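Local coordinates for purine nucleoside phosphorylase (Thermus thermophilus, PDB 1ODK), which probably catalyses the phosphate-dependent cleavage of purine nucleosides into free purine base and a pentose 1-phosphate, at residues F186-G189 with R190-V194; V216-E219 with G220-R223; A167-W170 with A171-G174. One frame throughout, in Å; residues are numbered along the deposited sequence.

Contact 1: F186-G189 with R190-V194; sequences FLLG and RMRGV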
ATOM      1  N   PHE B 186       3.504 -15.460 -17.007  1.00  9.76           N
ATOM      2  CA  PHE B 186       2.225 -16.062 -16.641  1.00 11.61           C
ATOM      3  C   PHE B 186       1.085 -15.060 -16.795  1.00  9.91           C
ATOM      4  O   PHE B 186       0.045 -15.379 -17.371  1.00 11.58           O
ATOM      5  CB  PHE B 186       2.282 -16.590 -15.198  1.00 10.52           C
ATOM      6  CG  PHE B 186       3.172 -17.801 -15.021  1.00 10.25           C
ATOM      7  CD1 PHE B 186       3.496 -18.260 -13.747  1.00  8.88           C
ATOM      8  CD2 PHE B 186       3.677 -18.488 -16.126  1.00 10.34           C
ATOM      9  CE1 PHE B 186       4.310 -19.384 -13.571  1.00 10.61           C
ATOM     10  CE2 PHE B 186       4.489 -19.609 -15.967  1.00  9.13           C
ATOM     11  CZ  PHE B 186       4.807 -20.057 -14.686  1.00 10.73           C
ATOM     12  N   LEU B 187       1.284 -13.850 -16.277  1.00 10.91           N
ATOM     13  CA  LEU B 187       0.273 -12.802 -16.376  1.00  8.59           C
ATOM     14  C   LEU B 187      -0.042 -12.502 -17.836  1.00  8.90           C
ATOM     15  O   LEU B 187      -1.209 -12.469 -18.241  1.00 12.71           O
ATOM     16  CB  LEU B 187       0.761 -11.519 -15.689  1.00 11.07           C
ATOM     17  CG  LEU B 187      -0.158 -10.301 -15.840  1.00 14.06           C
ATOM     18  CD1 LEU B 187      -1.499 -10.608 -15.194  1.00 13.50           C
ATOM     19  CD2 LEU B 187       0.480  -9.069 -15.203  1.00 11.45           C
ATOM     20  N   LEU B 188       1.000 -12.279 -18.631  1.00 11.93           N
ATOM     21  CA  LEU B 188       0.801 -11.968 -20.040  1.00 10.28           C
ATOM     22  C   LEU B 188       0.150 -13.120 -20.793  1.00 11.16           C
ATOM     23  O   LEU B 188      -0.573 -12.899 -21.765  1.00 13.16           O
ATOM     24  CB  LEU B 188       2.134 -11.582 -20.691  1.00 10.50           C
ATOM     25  CG  LEU B 188       2.624 -10.194 -20.253  1.00 14.37           C
ATOM     26  CD1 LEU B 188       4.013  -9.923 -20.814  1.00 15.35           C
ATOM     27  CD2 LEU B 188       1.633  -9.127 -20.729  1.00 13.20           C
ATOM     28  N   GLY B 189       0.403 -14.347 -20.351  1.00 11.11           N
ATOM     29  CA  GLY B 189      -0.208 -15.492 -21.002  1.00 10.63           C
ATOM     30  C   GLY B 189      -1.722 -15.374 -20.915  1.00 12.68           C
ATOM     31  O   GLY B 189      -2.441 -15.584 -21.901  1.00 10.62           O
ATOM     32  N   ARG B 190      -2.219 -15.028 -19.733  1.00 11.01           N
ATOM     33  CA  ARG B 190      -3.658 -14.872 -19.552  1.00 13.89           C
ATOM     34  C   ARG B 190      -4.190 -13.613 -20.247  1.00 14.44           C
ATOM     35  O   ARG B 190      -5.219 -13.655 -20.924  1.00 12.20           O
ATOM     36  CB  ARG B 190      -4.007 -14.840 -18.059  1.00 11.99           C
ATOM     37  CG  ARG B 190      -3.867 -16.190 -17.343  1.00  9.41           C
ATOM     38  CD  ARG B 190      -4.697 -17.266 -18.041  1.00  8.39           C
ATOM     39  NE  ARG B 190      -5.191 -18.291 -17.127  1.00 11.69           N
ATOM     40  CZ  ARG B 190      -4.453 -19.269 -16.611  1.00 12.24           C
ATOM     41  NH1 ARG B 190      -3.166 -19.371 -16.921  1.00 11.25           N
ATOM     42  NH2 ARG B 190      -5.005 -20.149 -15.781  1.00 11.86           N
ATOM     43  N   MET B 191      -3.484 -12.497 -20.095  1.00 13.37           N
ATOM     44  CA  MET B 191      -3.915 -11.241 -20.710  1.00 14.12           C
ATOM     45  C   MET B 191      -3.975 -11.297 -22.234  1.00 15.72           C
ATOM     46  O   MET B 191      -4.896 -10.753 -22.853  1.00 14.59           O
ATOM     47  CB  MET B 191      -2.973 -10.096 -20.315  1.00 12.36           C
ATOM     48  CG  MET B 191      -3.026  -9.668 -18.850  1.00 12.43           C
ATOM     49  SD  MET B 191      -1.790  -8.388 -18.512  1.00 13.89           S
ATOM     50  CE  MET B 191      -2.492  -6.993 -19.383  1.00 15.74           C
ATOM     51  N   ARG B 192      -2.986 -11.949 -22.835  1.00 13.20           N
ATOM     52  CA  ARG B 192      -2.907 -12.028 -24.286  1.00 15.17           C
ATOM     53  C   ARG B 192      -3.507 -13.292 -24.881  1.00 16.17           C
ATOM     54  O   ARG B 192      -3.501 -13.473 -26.098  1.00 17.83           O
ATOM     55  CB  ARG B 192      -1.447 -11.889 -24.728  1.00 14.88           C
ATOM     56  CG  ARG B 192      -0.748 -10.645 -24.169  1.00 11.99           C
ATOM     57  CD  ARG B 192      -1.528  -9.361 -24.465  1.00 17.73           C
ATOM     58  NE  ARG B 192      -0.875  -8.199 -23.867  1.00 16.30           N
ATOM     59  CZ  ARG B 192      -1.512  -7.147 -23.365  1.00 18.31           C
ATOM     60  NH1 ARG B 192      -0.816  -6.148 -22.841  1.00 15.14           N
ATOM     61  NH2 ARG B 192      -2.839  -7.088 -23.384  1.00 16.43           N
ATOM     62  N   GLY B 193      -4.016 -14.166 -24.024  1.00 16.15           N
ATOM     63  CA  GLY B 193      -4.629 -15.394 -24.497  1.00 17.25           C
ATOM     64  C   GLY B 193      -3.696 -16.405 -25.141  1.00 16.42           C
ATOM     65  O   GLY B 193      -4.046 -17.017 -26.147  1.00 15.81           O
ATOM     66  N   VAL B 194      -2.504 -16.578 -24.579  1.00 13.95           N
ATOM     67  CA  VAL B 194      -1.562 -17.555 -25.110  1.00 12.80           C
ATOM     68  C   VAL B 194      -1.193 -18.520 -23.987  1.00 12.47           C
ATOM     69  O   VAL B 194      -1.441 -18.241 -22.817  1.00 14.63           O
ATOM     70  CB  VAL B 194      -0.284 -16.885 -25.694  1.00 12.00           C
ATOM     71  CG1 VAL B 194      -0.628 -16.148 -26.981  1.00 13.37           C
ATOM     72  CG2 VAL B 194       0.332 -15.921 -24.688  1.00 10.61           C
TER
HETATM   73  O   HOH W   1      -0.765 -17.859 -17.762  1.00  9.69           O
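Backbone bonds from Met191 N to Leu187 O (2.9 Å) and from Arg192 N to Leu188 O (2.8 Å) hold the last turns of helix 182-192. The chain then leaves the helix through a Schellman motif. Gly193 is its C-prime residue and has a positive phi. Val194 N reaches back to Gly189 O at 2.9 Å, in the carbonyl plane and on a lone pair. A weak bond from Gly193 N to Arg190 O completes the motif. Met191 SD lies across the Leu187 branch, 3.7 Å from Leu187 CG. Leu187 turns its CG opposite the backbone N (chi1 174°), which carries the branch on toward the next turn. Leu188 CD2 also comes to 4.1 Å from Met191 SD. Tyr119 of helix 114-120 packs on both leucines and on Met191, and Tyr173 of the second subunit packs on Leu187 and Met191. With alanine at Leu187, a gap is likely to open beside Met191 SD, leaving the thioether freer to turn. Leu188 runs alongside Arg192, whose NH1 forms a salt bridge with Glu75 of helix 67-79. The Arg190 chain bends at chi2 and chi3 and carries its guanidinium to the subunit boundary. Its NH2 bonds Gln107 OE1 of the second subunit, and its NH1 bonds Pro129 O. Phe186 O accepts a hydrogen bond from Arg190 N and another from a water, which donates to it at 2.6 Å and accepts from Arg190 NH1 at 3.0 Å.

Contact 2: V216-E219 with G220-R223; sequences VLQE and GVRR
Glu219 and Arg222 run alongside each other on helix 214-233, their ends turned in the same direction. Arg222 grips the carboxylate side-on: NE bonds Glu219 OE2 and NH2 bonds Glu219 OE1, each at 3.1 Å. Both oxygens are met on their syn sides, and the two planes are 41° apart. Arg223, one residue further on, crosses the same side chain. Its NE bonds Glu219 OE1 at 2.8 Å on the anti side, and here the planes stand almost at right angles (89°). Glu219 CG sits over one face of this guanidinium. A bend at chi2 (60°) folds the glutamate along the helix to meet both arginines. On another side of the helix, Leu217 CD2 touches Val221 CG2 at 3.6 Å, and Val221 goes on to pack against Trp28 of helix 23-33. Arg222 is also fixed from outside: NH2 bonds Tyr146 OH, and NH1 forms a salt bridge with Glu226. The network thus ties i to i+3 and i to i+4 on one helix. Glu219 OE1 takes two donors from the same face of its plane, and the two nearby positive charges would probably favour an ionised carboxylate.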
ATOM      1  N   VAL B 216      27.702 -29.435 -13.316  1.00 35.14           N
ATOM      2  CA  VAL B 216      26.405 -29.644 -12.686  1.00 35.40           C
ATOM      3  C   VAL B 216      25.327 -28.752 -13.290  1.00 33.88           C
ATOM      4  O   VAL B 216      24.248 -29.223 -13.654  1.00 31.37           O
ATOM      5  CB  VAL B 216      26.478 -29.359 -11.168  1.00 36.73           C
ATOM      6  CG1 VAL B 216      25.105 -29.535 -10.533  1.00 36.81           C
ATOM      7  CG2 VAL B 216      27.488 -30.284 -10.517  1.00 36.67           C
ATOM      8  N   LEU B 217      25.632 -27.464 -13.396  1.00 32.19           N
ATOM      9  CA  LEU B 217      24.688 -26.498 -13.935  1.00 33.16           C
ATOM     10  C   LEU B 217      24.332 -26.788 -15.389  1.00 32.30           C
ATOM     11  O   LEU B 217      23.162 -26.732 -15.764  1.00 31.67           O
ATOM     12  CB  LEU B 217      25.259 -25.083 -13.807  1.00 36.63           C
ATOM     13  CG  LEU B 217      24.253 -23.952 -13.558  1.00 39.47           C
ATOM     14  CD1 LEU B 217      25.007 -22.657 -13.299  1.00 40.65           C
ATOM     15  CD2 LEU B 217      23.313 -23.802 -14.745  1.00 40.62           C
ATOM     16  N   GLN B 218      25.332 -27.107 -16.207  1.00 29.41           N
ATOM     17  CA  GLN B 218      25.077 -27.394 -17.615  1.00 26.40           C
ATOM     18  C   GLN B 218      24.215 -28.638 -17.820  1.00 23.17           C
ATOM     19  O   GLN B 218      23.410 -28.684 -18.750  1.00 22.12           O
ATOM     20  CB  GLN B 218      26.393 -27.539 -18.387  1.00 27.43           C
ATOM     21  CG  GLN B 218      26.208 -27.840 -19.873  1.00 30.96           C
ATOM     22  CD  GLN B 218      25.161 -26.947 -20.528  1.00 34.67           C
ATOM     23  OE1 GLN B 218      25.188 -25.725 -20.380  1.00 37.09           O
ATOM     24  NE2 GLN B 218      24.235 -27.559 -21.257  1.00 34.50           N
ATOM     25  N   GLU B 219      24.376 -29.644 -16.965  1.00 19.86           N
ATOM     26  CA  GLU B 219      23.569 -30.854 -17.095  1.00 20.17           C
ATOM     27  C   GLU B 219      22.119 -30.538 -16.713  1.00 21.72           C
ATOM     28  O   GLU B 219      21.177 -31.045 -17.330  1.00 20.88           O
ATOM     29  CB  GLU B 219      24.124 -31.972 -16.209  1.00 18.13           C
ATOM     30  CG  GLU B 219      23.208 -33.186 -16.074  1.00 22.41           C
ATOM     31  CD  GLU B 219      22.906 -33.871 -17.395  1.00 22.67           C
ATOM     32  OE1 GLU B 219      22.033 -34.767 -17.406  1.00 25.59           O
ATOM     33  OE2 GLU B 219      23.535 -33.530 -18.422  1.00 25.66           O
ATOM     34  N   GLY B 220      21.947 -29.696 -15.697  1.00 19.66           N
ATOM     35  CA  GLY B 220      20.610 -29.318 -15.276  1.00 19.93           C
ATOM     36  C   GLY B 220      19.932 -28.565 -16.404  1.00 16.41           C
ATOM     37  O   GLY B 220      18.750 -28.759 -16.685  1.00 18.98           O
ATOM     38  N   VAL B 221      20.691 -27.696 -17.057  1.00 16.53           N
ATOM     39  CA  VAL B 221      20.177 -26.922 -18.180  1.00 16.28           C
ATOM     40  C   VAL B 221      19.771 -27.841 -19.336  1.00 17.03           C
ATOM     41  O   VAL B 221      18.729 -27.645 -19.968  1.00 15.58           O
ATOM     42  CB  VAL B 221      21.234 -25.919 -18.686  1.00 18.19           C
ATOM     43  CG1 VAL B 221      20.792 -25.316 -20.020  1.00 14.30           C
ATOM     44  CG2 VAL B 221      21.446 -24.822 -17.638  1.00 19.10           C
ATOM     45  N   ARG B 222      20.595 -28.843 -19.619  1.00 17.98           N
ATOM     46  CA  ARG B 222      20.284 -29.766 -20.707  1.00 17.02           C
ATOM     47  C   ARG B 222      18.983 -30.516 -20.426  1.00 15.05           C
ATOM     48  O   ARG B 222      18.139 -30.663 -21.311  1.00 16.63           O
ATOM     49  CB  ARG B 222      21.417 -30.780 -20.901  1.00 18.42           C
ATOM     50  CG  ARG B 222      21.238 -31.669 -22.135  1.00 17.44           C
ATOM     51  CD  ARG B 222      22.139 -32.896 -22.067  1.00 23.78           C
ATOM     52  NE  ARG B 222      21.747 -33.797 -20.984  1.00 26.54           N
ATOM     53  CZ  ARG B 222      20.619 -34.505 -20.965  1.00 25.61           C
ATOM     54  NH1 ARG B 222      19.763 -34.427 -21.973  1.00 26.81           N
ATOM     55  NH2 ARG B 222      20.343 -35.287 -19.930  1.00 28.17           N
ATOM     56  N   ARG B 223      18.828 -30.986 -19.192  1.00 15.00           N
ATOM     57  CA  ARG B 223      17.633 -31.730 -18.797  1.00 15.39           C
ATOM     58  C   ARG B 223      16.381 -30.869 -18.914  1.00 16.51           C
ATOM     59  O   ARG B 223      15.344 -31.310 -19.414  1.00 14.10           O
ATOM     60  CB  ARG B 223      17.773 -32.216 -17.355  1.00 19.94           C
ATOM     61  CG  ARG B 223      18.937 -33.165 -17.119  1.00 23.02           C
ATOM     62  CD  ARG B 223      19.109 -33.446 -15.633  1.00 25.27           C
ATOM     63  NE  ARG B 223      20.117 -34.473 -15.388  1.00 27.62           N
ATOM     64  CZ  ARG B 223      20.430 -34.939 -14.185  1.00 28.34           C
ATOM     65  NH1 ARG B 223      19.812 -34.467 -13.110  1.00 30.11           N
ATOM     66  NH2 ARG B 223      21.357 -35.880 -14.058  1.00 31.52           N
TER

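Contact 3: A167-W170 with A171-G174; sequences ARAW and ARYG
Trp170 O accepts hydrogen bonds from two backbone N-H groups where helix 164-171 ends: Tyr173 N at 2.8 Å and Val175 N. The second bond belongs to a Schellman motif with Gly174 as its C-prime residue. Tyr173 N stands well above the carbonyl plane of Trp170, 60° out of it, as the chain tightens into a turn. Gly174 N closes this type I beta turn on Ala171 O at 3.0 Å. Gly174 has a positive phi, and at its backbone angles a CB would collide with the carbonyl oxygen of Tyr173, which suits glycine. One turn back, Ala171 N still makes a helical bond to Ala167 O at 3.0 Å. Arg172 N is shared less firmly, with weak bonds to both Arg168 O and Ala169 O. The Arg172 chain bends at chi3 (-77°) and folds its guanidinium back over the helix. One face of the group covers Ala169 CA, which lies 3.5 Å above the plane toward the rim. Arg172 NH2 also touches Ala169 CB at 3.7 Å. Trp170 CE3 comes within 4.5 Å of Tyr173 CB, a loose contact. The indole packs on Val110 and Leu112 of strand 108-112 and on Val175, with Pro124 of the second subunit also against it. That subunit meets the turn as well: its Tyr125 OH bonds Tyr173 O. A glycerol, probably from the crystallisation liquor, lies about 3 Å from the Tyr173 side chain. The Tyr173 ring turns an edge to the helix end, with CD2 3.2 Å from Ala169 O, which lies in the plane of the ring.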
ATOM      1  N   ALA B 167      14.820 -15.562   2.266  1.00 14.76           N
ATOM      2  CA  ALA B 167      14.531 -16.694   1.399  1.00 16.15           C
ATOM      3  C   ALA B 167      13.904 -17.820   2.213  1.00 18.35           C
ATOM      4  O   ALA B 167      12.904 -18.416   1.798  1.00 17.16           O
ATOM      5  CB  ALA B 167      15.803 -17.178   0.722  1.00 16.53           C
ATOM      6  N   ARG B 168      14.482 -18.100   3.380  1.00 18.81           N
ATOM      7  CA  ARG B 168      13.970 -19.159   4.248  1.00 21.04           C
ATOM      8  C   ARG B 168      12.558 -18.845   4.721  1.00 18.03           C
ATOM      9  O   ARG B 168      11.726 -19.745   4.840  1.00 18.97           O
ATOM     10  CB  ARG B 168      14.877 -19.358   5.467  1.00 24.85           C
ATOM     11  CG  ARG B 168      16.329 -19.636   5.132  1.00 32.12           C
ATOM     12  CD  ARG B 168      17.064 -20.210   6.338  1.00 38.06           C
ATOM     13  NE  ARG B 168      18.490 -19.897   6.319  1.00 43.34           N
ATOM     14  CZ  ARG B 168      19.007 -18.758   6.765  1.00 41.93           C
ATOM     15  NH1 ARG B 168      18.215 -17.823   7.270  1.00 46.28           N
ATOM     16  NH2 ARG B 168      20.316 -18.553   6.709  1.00 43.43           N
ATOM     17  N   ALA B 169      12.291 -17.572   4.994  1.00 16.20           N
ATOM     18  CA  ALA B 169      10.965 -17.152   5.434  1.00 16.19           C
ATOM     19  C   ALA B 169       9.944 -17.444   4.335  1.00 17.53           C
ATOM     20  O   ALA B 169       8.856 -17.960   4.606  1.00 17.16           O
ATOM     21  CB  ALA B 169      10.964 -15.661   5.771  1.00 15.89           C
ATOM     22  N   TRP B 170      10.292 -17.107   3.096  1.00 15.51           N
ATOM     23  CA  TRP B 170       9.399 -17.352   1.966  1.00 13.42           C
ATOM     24  C   TRP B 170       9.174 -18.846   1.728  1.00 13.69           C
ATOM     25  O   TRP B 170       8.092 -19.257   1.309  1.00 13.60           O
ATOM     26  CB  TRP B 170       9.954 -16.704   0.692  1.00 14.52           C
ATOM     27  CG  TRP B 170       9.547 -15.268   0.538  1.00 13.97           C
ATOM     28  CD1 TRP B 170      10.349 -14.164   0.641  1.00 15.70           C
ATOM     29  CD2 TRP B 170       8.225 -14.780   0.285  1.00 12.11           C
ATOM     30  NE1 TRP B 170       9.606 -13.021   0.467  1.00 13.44           N
ATOM     31  CE2 TRP B 170       8.299 -13.372   0.247  1.00 16.64           C
ATOM     32  CE3 TRP B 170       6.984 -15.398   0.088  1.00 13.36           C
ATOM     33  CZ2 TRP B 170       7.177 -12.569   0.020  1.00 18.55           C
ATOM     34  CZ3 TRP B 170       5.864 -14.597  -0.136  1.00 15.01           C
ATOM     35  CH2 TRP B 170       5.973 -13.199  -0.167  1.00 16.62           C
ATOM     36  N   ALA B 171      10.196 -19.656   1.992  1.00 12.98           N
ATOM     37  CA  ALA B 171      10.072 -21.100   1.804  1.00 15.58           C
ATOM     38  C   ALA B 171       8.992 -21.661   2.728  1.00 14.41           C
ATOM     39  O   ALA B 171       8.338 -22.650   2.401  1.00 15.06           O
ATOM     40  CB  ALA B 171      11.406 -21.793   2.075  1.00 13.09           C
ATOM     41  N   ARG B 172       8.807 -21.024   3.880  1.00 15.01           N
ATOM     42  CA  ARG B 172       7.795 -21.477   4.826  1.00 18.45           C
ATOM     43  C   ARG B 172       6.404 -21.235   4.256  1.00 17.61           C
ATOM     44  O   ARG B 172       5.414 -21.751   4.772  1.00 16.34           O
ATOM     45  CB  ARG B 172       7.959 -20.767   6.177  1.00 21.95           C
ATOM     46  CG  ARG B 172       9.225 -21.186   6.925  1.00 27.12           C
ATOM     47  CD  ARG B 172       9.169 -20.808   8.402  1.00 33.58           C
ATOM     48  NE  ARG B 172       9.428 -19.391   8.641  1.00 40.92           N
ATOM     49  CZ  ARG B 172      10.643 -18.851   8.695  1.00 42.64           C
ATOM     50  NH1 ARG B 172      11.719 -19.612   8.530  1.00 43.48           N
ATOM     51  NH2 ARG B 172      10.784 -17.551   8.919  1.00 39.16           N
ATOM     52  N   TYR B 173       6.337 -20.458   3.176  1.00 15.52           N
ATOM     53  CA  TYR B 173       5.068 -20.175   2.518  1.00 15.68           C
ATOM     54  C   TYR B 173       4.962 -20.913   1.181  1.00 15.19           C
ATOM     55  O   TYR B 173       4.102 -20.606   0.358  1.00 14.93           O
ATOM     56  CB  TYR B 173       4.901 -18.666   2.321  1.00 16.18           C
ATOM     57  CG  TYR B 173       4.635 -17.951   3.623  1.00 20.90           C
ATOM     58  CD1 TYR B 173       3.334 -17.654   4.025  1.00 19.84           C
ATOM     59  CD2 TYR B 173       5.682 -17.634   4.490  1.00 23.43           C
ATOM     60  CE1 TYR B 173       3.078 -17.063   5.260  1.00 23.11           C
ATOM     61  CE2 TYR B 173       5.438 -17.044   5.732  1.00 29.73           C
ATOM     62  CZ  TYR B 173       4.133 -16.763   6.110  1.00 29.01           C
ATOM     63  OH  TYR B 173       3.886 -16.200   7.341  1.00 33.34           O
ATOM     64  N   GLY B 174       5.850 -21.884   0.975  1.00 15.32           N
ATOM     65  CA  GLY B 174       5.812 -22.678  -0.242  1.00 12.33           C
ATOM     66  C   GLY B 174       6.755 -22.319  -1.378  1.00 14.35           C
ATOM     67  O   GLY B 174       6.805 -23.040  -2.379  1.00 15.32           O
TER

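In the fold
Each contact is local, within or at the end of its own helix. Contacts 1 and 3 are helix ends, both finished by a Schellman glycine, whereas contact 2 lies within helix 214-233. Contact 3 is at the surface, its centre about 21 Å from the centre of the chain. Contacts 1 and 2 are partly buried, their centres each about 14 Å from it and on opposite sides. Their chemistry differs: leucine and methionine packing in contact 1, a salt-bridge network in contact 2, mostly backbone bonds in contact 3. No other chain touches contact 2. Contacts 1 and 3 do not touch within a chain, but Tyr173 of contact 3 packs on Met191 of the second subunit.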